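Long-range contacts in folylpolyglutamate synthase protein FOLC (Mycobacterium tuberculosis, PDB 2VOR), which probably catalyses the ATP- and magnesium-dependent addition of L-glutamate to dihydropteroate and, one residue after another, to tetrahydrofolate: residues A[89-94]-A[167-172]; A[372-377]-A[445-450]. All blocks are in the same frame, centred on the assembly; numbering follows the deposited sequence.

Contact 1. Residues A[89-94]-A[167-172]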
loop_
_atom_site.group_PDB
_atom_site.type_symbol
_atom_site.label_atom_id
_atom_site.label_comp_id
_atom_site.label_asym_id
_atom_site.label_seq_id
_atom_site.Cartn_x
_atom_site.Cartn_y
_atom_site.Cartn_z
ATOM N N LEU A 89 6.834 -6.978 19.450
ATOM C CA LEU A 89 6.558 -8.100 20.336
ATOM C C LEU A 89 7.632 -9.180 20.144
ATOM O O LEU A 89 7.555 -10.213 20.710
ATOM C CB LEU A 89 5.158 -8.641 20.136
ATOM C CG LEU A 89 4.115 -7.564 20.253
ATOM C CD1 LEU A 89 2.792 -7.960 19.596
ATOM C CD2 LEU A 89 3.973 -7.177 21.800
ATOM N N HIS A 90 8.646 -8.926 19.336
ATOM C CA HIS A 90 9.776 -9.840 19.237
ATOM C C HIS A 90 9.690 -11.185 18.465
ATOM O O HIS A 90 10.614 -12.040 18.557
ATOM C CB HIS A 90 10.291 -10.087 20.643
ATOM C CG HIS A 90 10.583 -8.820 21.344
ATOM N ND1 HIS A 90 11.561 -7.951 20.887
ATOM C CD2 HIS A 90 9.970 -8.222 22.403
ATOM C CE1 HIS A 90 11.550 -6.880 21.658
ATOM N NE2 HIS A 90 10.621 -7.034 22.597
ATOM N N ARG A 91 8.640 -11.337 17.664
ATOM C CA ARG A 91 8.538 -12.413 16.678
ATOM C C ARG A 91 9.146 -12.022 15.313
ATOM O O ARG A 91 9.077 -10.866 14.896
ATOM C CB ARG A 91 7.078 -12.759 16.515
ATOM C CG ARG A 91 6.595 -13.751 17.498
ATOM C CD ARG A 91 6.470 -13.136 18.879
ATOM N NE ARG A 91 5.617 -13.960 19.754
ATOM C CZ ARG A 91 5.310 -13.617 20.992
ATOM N NH1 ARG A 91 5.796 -12.480 21.486
ATOM N NH2 ARG A 91 4.503 -14.365 21.717
ATOM N N ARG A 92 9.772 -12.965 14.625
ATOM C CA ARG A 92 10.396 -12.675 13.337
ATOM C C ARG A 92 9.291 -12.593 12.280
ATOM O O ARG A 92 8.429 -13.452 12.213
ATOM C CB ARG A 92 11.323 -13.759 12.890
ATOM C CG ARG A 92 12.441 -14.192 13.742
ATOM C CD ARG A 92 13.453 -15.076 12.803
ATOM N NE ARG A 92 14.118 -14.263 11.762
ATOM C CZ ARG A 92 14.914 -14.736 10.810
ATOM N NH1 ARG A 92 15.492 -13.909 9.924
ATOM N NH2 ARG A 92 15.156 -16.032 10.751
ATOM N N THR A 93 9.291 -11.517 11.493
ATOM C CA THR A 93 8.244 -11.308 10.487
ATOM C C THR A 93 8.814 -11.506 9.093
ATOM O O THR A 93 9.958 -11.177 8.814
ATOM C CB THR A 93 7.658 -9.908 10.561
ATOM O OG1 THR A 93 8.729 -8.959 10.381
ATOM C CG2 THR A 93 7.043 -9.690 11.886
ATOM N N GLY A 94 7.965 -11.996 8.214
ATOM C CA GLY A 94 8.141 -11.813 6.768
ATOM C C GLY A 94 6.967 -10.927 6.332
ATOM O O GLY A 94 5.909 -11.010 6.867
ATOM N N PRO A 167 13.813 -18.733 8.628
ATOM C CA PRO A 167 12.373 -18.894 8.431
ATOM C C PRO A 167 11.729 -17.804 9.274
ATOM O O PRO A 167 12.419 -17.168 10.032
ATOM C CB PRO A 167 12.117 -20.264 9.073
ATOM C CG PRO A 167 13.259 -20.440 10.109
ATOM C CD PRO A 167 14.261 -19.389 9.880
ATOM N N VAL A 168 10.431 -17.572 9.203
ATOM C CA VAL A 168 9.858 -16.437 9.929
ATOM C C VAL A 168 8.905 -17.030 10.973
ATOM O O VAL A 168 8.647 -18.252 10.948
ATOM C CB VAL A 168 9.067 -15.457 8.983
ATOM C CG1 VAL A 168 9.960 -14.936 7.874
ATOM C CG2 VAL A 168 7.883 -16.197 8.374
ATOM N N ASP A 169 8.387 -16.188 11.898
ATOM C CA ASP A 169 7.405 -16.682 12.870
ATOM C C ASP A 169 6.036 -16.362 12.351
ATOM O O ASP A 169 5.075 -17.069 12.688
ATOM C CB ASP A 169 7.537 -16.018 14.272
ATOM C CG ASP A 169 8.779 -16.478 15.032
ATOM O OD1 ASP A 169 9.149 -17.686 15.012
ATOM O OD2 ASP A 169 9.378 -15.629 15.718
ATOM N N VAL A 170 5.931 -15.277 11.573
ATOM C CA VAL A 170 4.655 -14.787 11.153
ATOM C C VAL A 170 4.897 -14.093 9.845
ATOM O O VAL A 170 5.875 -13.386 9.723
ATOM C CB VAL A 170 4.109 -13.649 12.067
ATOM C CG1 VAL A 170 2.718 -13.318 11.634
ATOM C CG2 VAL A 170 4.048 -14.057 13.518
ATOM N N ALA A 171 3.977 -14.219 8.891
ATOM C CA ALA A 171 4.012 -13.476 7.625
ATOM C C ALA A 171 2.856 -12.475 7.544
ATOM O O ALA A 171 1.728 -12.761 7.948
ATOM C CB ALA A 171 3.939 -14.442 6.438
ATOM N N VAL A 172 3.158 -11.300 7.009
ATOM C CA VAL A 172 2.166 -10.275 6.751
ATOM C C VAL A 172 2.059 -10.116 5.203
ATOM O O VAL A 172 3.058 -9.783 4.503
ATOM C CB VAL A 172 2.674 -8.960 7.320
ATOM C CG1 VAL A 172 1.623 -7.925 7.202
ATOM C CG2 VAL A 172 3.125 -9.157 8.810
HETATM O O HOH W 1 11.103 -15.187 17.695
#
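Asp-169 has CG anti to its own carbonyl carbon (chi1 -72°), and this turns the carboxylate toward the backbone of Arg-92. Its OD2 takes the N-H of Arg-92 at 2.9 Å. The donor comes on the anti side of the oxygen and 34° out of the carboxylate plane. A water joins the same OD2 to the carbonyl O of His-90. The O of Arg-92 is gripped twice. Asp-169 N reaches it at 2.8 Å from above the carbonyl plane, and Val-170 N comes nearly end-on at 3.2 Å in a more bent hydrogen bond. From here the two segments run as neighbouring parallel strands. Gly-94 N bonds to Val-170 O at 2.9 Å, and Val-172 N to Gly-94 O at 2.8 Å. These strands, 93-96 and 170-174, belong to the mixed sheet of the Mur ligase-type P-loop domain. Thr-93 and Val-170 lie on one face of it. Helix 75-88 packs there, and Thr-93 OG1 bonds to Asp-83. On the face of Ala-171, Val-168 CG1 sits 3.6 Å from Gly-94 N. The chain of Arg-92 bends at chi3 (67°) and passes Pro-167. NH2 of Arg-92 lies 3.0 Å from Pro-167 O, too poorly angled for a hydrogen bond, and bonds weakly to Ala-166 O; NH1 makes a salt bridge with Asp-111. Arg-91 touches Asp-169 through CB and CG, but its guanidinium turns back, and NH1 bonds to Leu-89 O, which lies in the guanidinium plane.

Contact 2. Residues A[372-377]-A[445-450]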
loop_
_atom_site.group_PDB
_atom_site.type_symbol
_atom_site.label_atom_id
_atom_site.label_comp_id
_atom_site.label_asym_id
_atom_site.label_seq_id
_atom_site.Cartn_x
_atom_site.Cartn_y
_atom_site.Cartn_z
ATOM N N PHE A 372 0.319 25.666 4.884
ATOM C CA PHE A 372 0.915 26.106 3.640
ATOM C C PHE A 372 0.187 27.316 3.105
ATOM O O PHE A 372 -1.062 27.321 3.031
ATOM C CB PHE A 372 0.929 24.995 2.600
ATOM C CG PHE A 372 1.934 23.939 2.894
ATOM C CD1 PHE A 372 1.544 22.715 3.410
ATOM C CD2 PHE A 372 3.260 24.168 2.652
ATOM C CE1 PHE A 372 2.477 21.739 3.686
ATOM C CE2 PHE A 372 4.211 23.182 2.918
ATOM C CZ PHE A 372 3.814 21.970 3.440
ATOM N N ARG A 373 0.962 28.346 2.758
ATOM C CA ARG A 373 0.383 29.535 2.117
ATOM C C ARG A 373 0.362 29.348 0.575
ATOM O O ARG A 373 -0.410 30.019 -0.121
ATOM C CB ARG A 373 1.142 30.819 2.537
ATOM N N PHE A 374 1.197 28.420 0.070
ATOM C CA PHE A 374 1.307 28.135 -1.371
ATOM C C PHE A 374 1.780 26.728 -1.724
ATOM O O PHE A 374 2.856 26.323 -1.343
ATOM C CB PHE A 374 2.255 29.119 -2.049
ATOM C CG PHE A 374 2.302 28.981 -3.549
ATOM C CD1 PHE A 374 1.423 29.704 -4.353
ATOM C CD2 PHE A 374 3.227 28.116 -4.156
ATOM C CE1 PHE A 374 1.459 29.592 -5.745
ATOM C CE2 PHE A 374 3.253 27.974 -5.545
ATOM C CZ PHE A 374 2.364 28.756 -6.340
ATOM N N LEU A 375 0.996 26.020 -2.522
ATOM C CA LEU A 375 1.347 24.646 -2.878
ATOM C C LEU A 375 1.244 24.305 -4.370
ATOM O O LEU A 375 0.175 24.444 -4.972
ATOM C CB LEU A 375 0.486 23.630 -2.097
ATOM C CG LEU A 375 0.741 23.133 -0.682
ATOM C CD1 LEU A 375 -0.350 22.168 -0.457
ATOM C CD2 LEU A 375 2.083 22.465 -0.589
ATOM N N VAL A 376 2.324 23.755 -4.916
ATOM C CA VAL A 376 2.318 23.282 -6.275
ATOM C C VAL A 376 2.277 21.729 -6.287
ATOM O O VAL A 376 2.979 21.103 -5.542
ATOM C CB VAL A 376 3.606 23.765 -7.009
ATOM C CG1 VAL A 376 3.640 23.237 -8.474
ATOM C CG2 VAL A 376 3.708 25.285 -6.964
ATOM N N GLY A 377 1.428 21.133 -7.119
ATOM C CA GLY A 377 1.383 19.700 -7.273
ATOM C C GLY A 377 2.172 19.294 -8.526
ATOM O O GLY A 377 2.087 19.946 -9.541
ATOM N N SER A 445 10.501 26.600 -9.353
ATOM C CA SER A 445 10.612 27.997 -9.655
ATOM C C SER A 445 9.260 28.707 -9.459
ATOM O O SER A 445 9.230 29.880 -9.200
ATOM C CB SER A 445 11.254 28.258 -11.046
ATOM O OG SER A 445 10.597 27.561 -12.080
ATOM N N LEU A 446 8.157 27.964 -9.544
ATOM C CA LEU A 446 6.871 28.438 -9.095
ATOM C C LEU A 446 6.865 28.743 -7.572
ATOM O O LEU A 446 6.333 29.776 -7.146
ATOM C CB LEU A 446 5.821 27.405 -9.440
ATOM C CG LEU A 446 5.403 27.366 -10.878
ATOM C CD1 LEU A 446 4.305 26.343 -11.001
ATOM C CD2 LEU A 446 4.896 28.792 -11.362
ATOM N N VAL A 447 7.460 27.859 -6.751
ATOM C CA VAL A 447 7.599 28.134 -5.301
ATOM C C VAL A 447 8.595 29.250 -5.032
ATOM O O VAL A 447 8.418 29.962 -4.062
ATOM C CB VAL A 447 7.922 26.873 -4.410
ATOM C CG1 VAL A 447 6.731 26.011 -4.200
ATOM C CG2 VAL A 447 8.981 26.052 -5.059
ATOM N N ASP A 448 9.629 29.392 -5.881
ATOM C CA ASP A 448 10.561 30.568 -5.851
ATOM C C ASP A 448 9.862 31.887 -6.095
ATOM O O ASP A 448 9.958 32.801 -5.289
ATOM C CB ASP A 448 11.676 30.458 -6.892
ATOM C CG ASP A 448 12.815 29.556 -6.426
ATOM O OD1 ASP A 448 12.702 28.985 -5.298
ATOM O OD2 ASP A 448 13.817 29.413 -7.172
ATOM N N ASP A 449 9.182 31.977 -7.237
ATOM C CA ASP A 449 8.349 33.101 -7.569
ATOM C C ASP A 449 7.333 33.431 -6.459
ATOM O O ASP A 449 7.131 34.604 -6.156
ATOM C CB ASP A 449 7.611 32.849 -8.890
ATOM C CG ASP A 449 8.552 32.736 -10.106
ATOM O OD1 ASP A 449 9.759 33.128 -10.035
ATOM O OD2 ASP A 449 8.052 32.253 -11.155
ATOM N N ALA A 450 6.674 32.428 -5.872
ATOM C CA ALA A 450 5.671 32.684 -4.803
ATOM C C ALA A 450 6.310 33.130 -3.503
ATOM O O ALA A 450 5.738 33.922 -2.790
ATOM C CB ALA A 450 4.793 31.443 -4.542
#
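One face of the Phe-374 ring carries the methyl of Ala-450. Ala-450 CB lies 3.6 Å from the centroid of the Phe-374 ring and only 9° off the normal, a CH-pi contact over the middle of the ring. Val-447 meets the same ring at its edge, near the ring plane, with CG1 4.1 Å from Phe-374 CD2. The O of Leu-446 approaches obliquely, 3.9 Å from Phe-374 CE2. That oxygen already accepts the helical bond from Ala-450 N. The ring gets there because CG of Phe-374 is anti to the backbone N (chi1 -174°), which carries it out from the strand toward the helix. Two residues on, Val-376 points to the same side. Its CG2 rests 3.9 Å from Leu-446 CB and 4.2 Å from Val-447 CG1. Its other methyl, CG1, lies 4.1 Å from Leu-446 CD1. Val-447 CG1 therefore touches both Phe-374 and Val-376. The contact between the segments is apolar, with strand and helix running nearly antiparallel at 166° and their axes 8.8 Å apart. Helix 436-451 here packs on the mixed sheet of the glutamate ligase domain. Strand 374-379 is an inner strand, flanked by strands 464-469 and 400-403. The helix spans all three: Val-447 also touches Thr-464 and Ile-466, and Leu-446 touches Ser-400.

From the N terminus, the chain runs through helices 23-34 and 48-57 and strand 66-70, then helix 75-88, which carries the ADP-binding residues Lys-75 and Thr-76, and enters strand 93-96. Contact 1 closes after 72 intervening residues, about half of them helical, when the chain returns as strand 170-174. The chain then completes the P-loop domain and crosses to the glutamate ligase domain. There contact 2 opens at strand 374-379 and closes 67 residues later on helix 436-451. The two loops are in series, so they neither nest nor cross. Contact 1 joins strand to strand within one sheet. Contact 2 fastens a helix onto a different sheet. Their centres lie 44 Å apart, on opposite sides of the chain's centre.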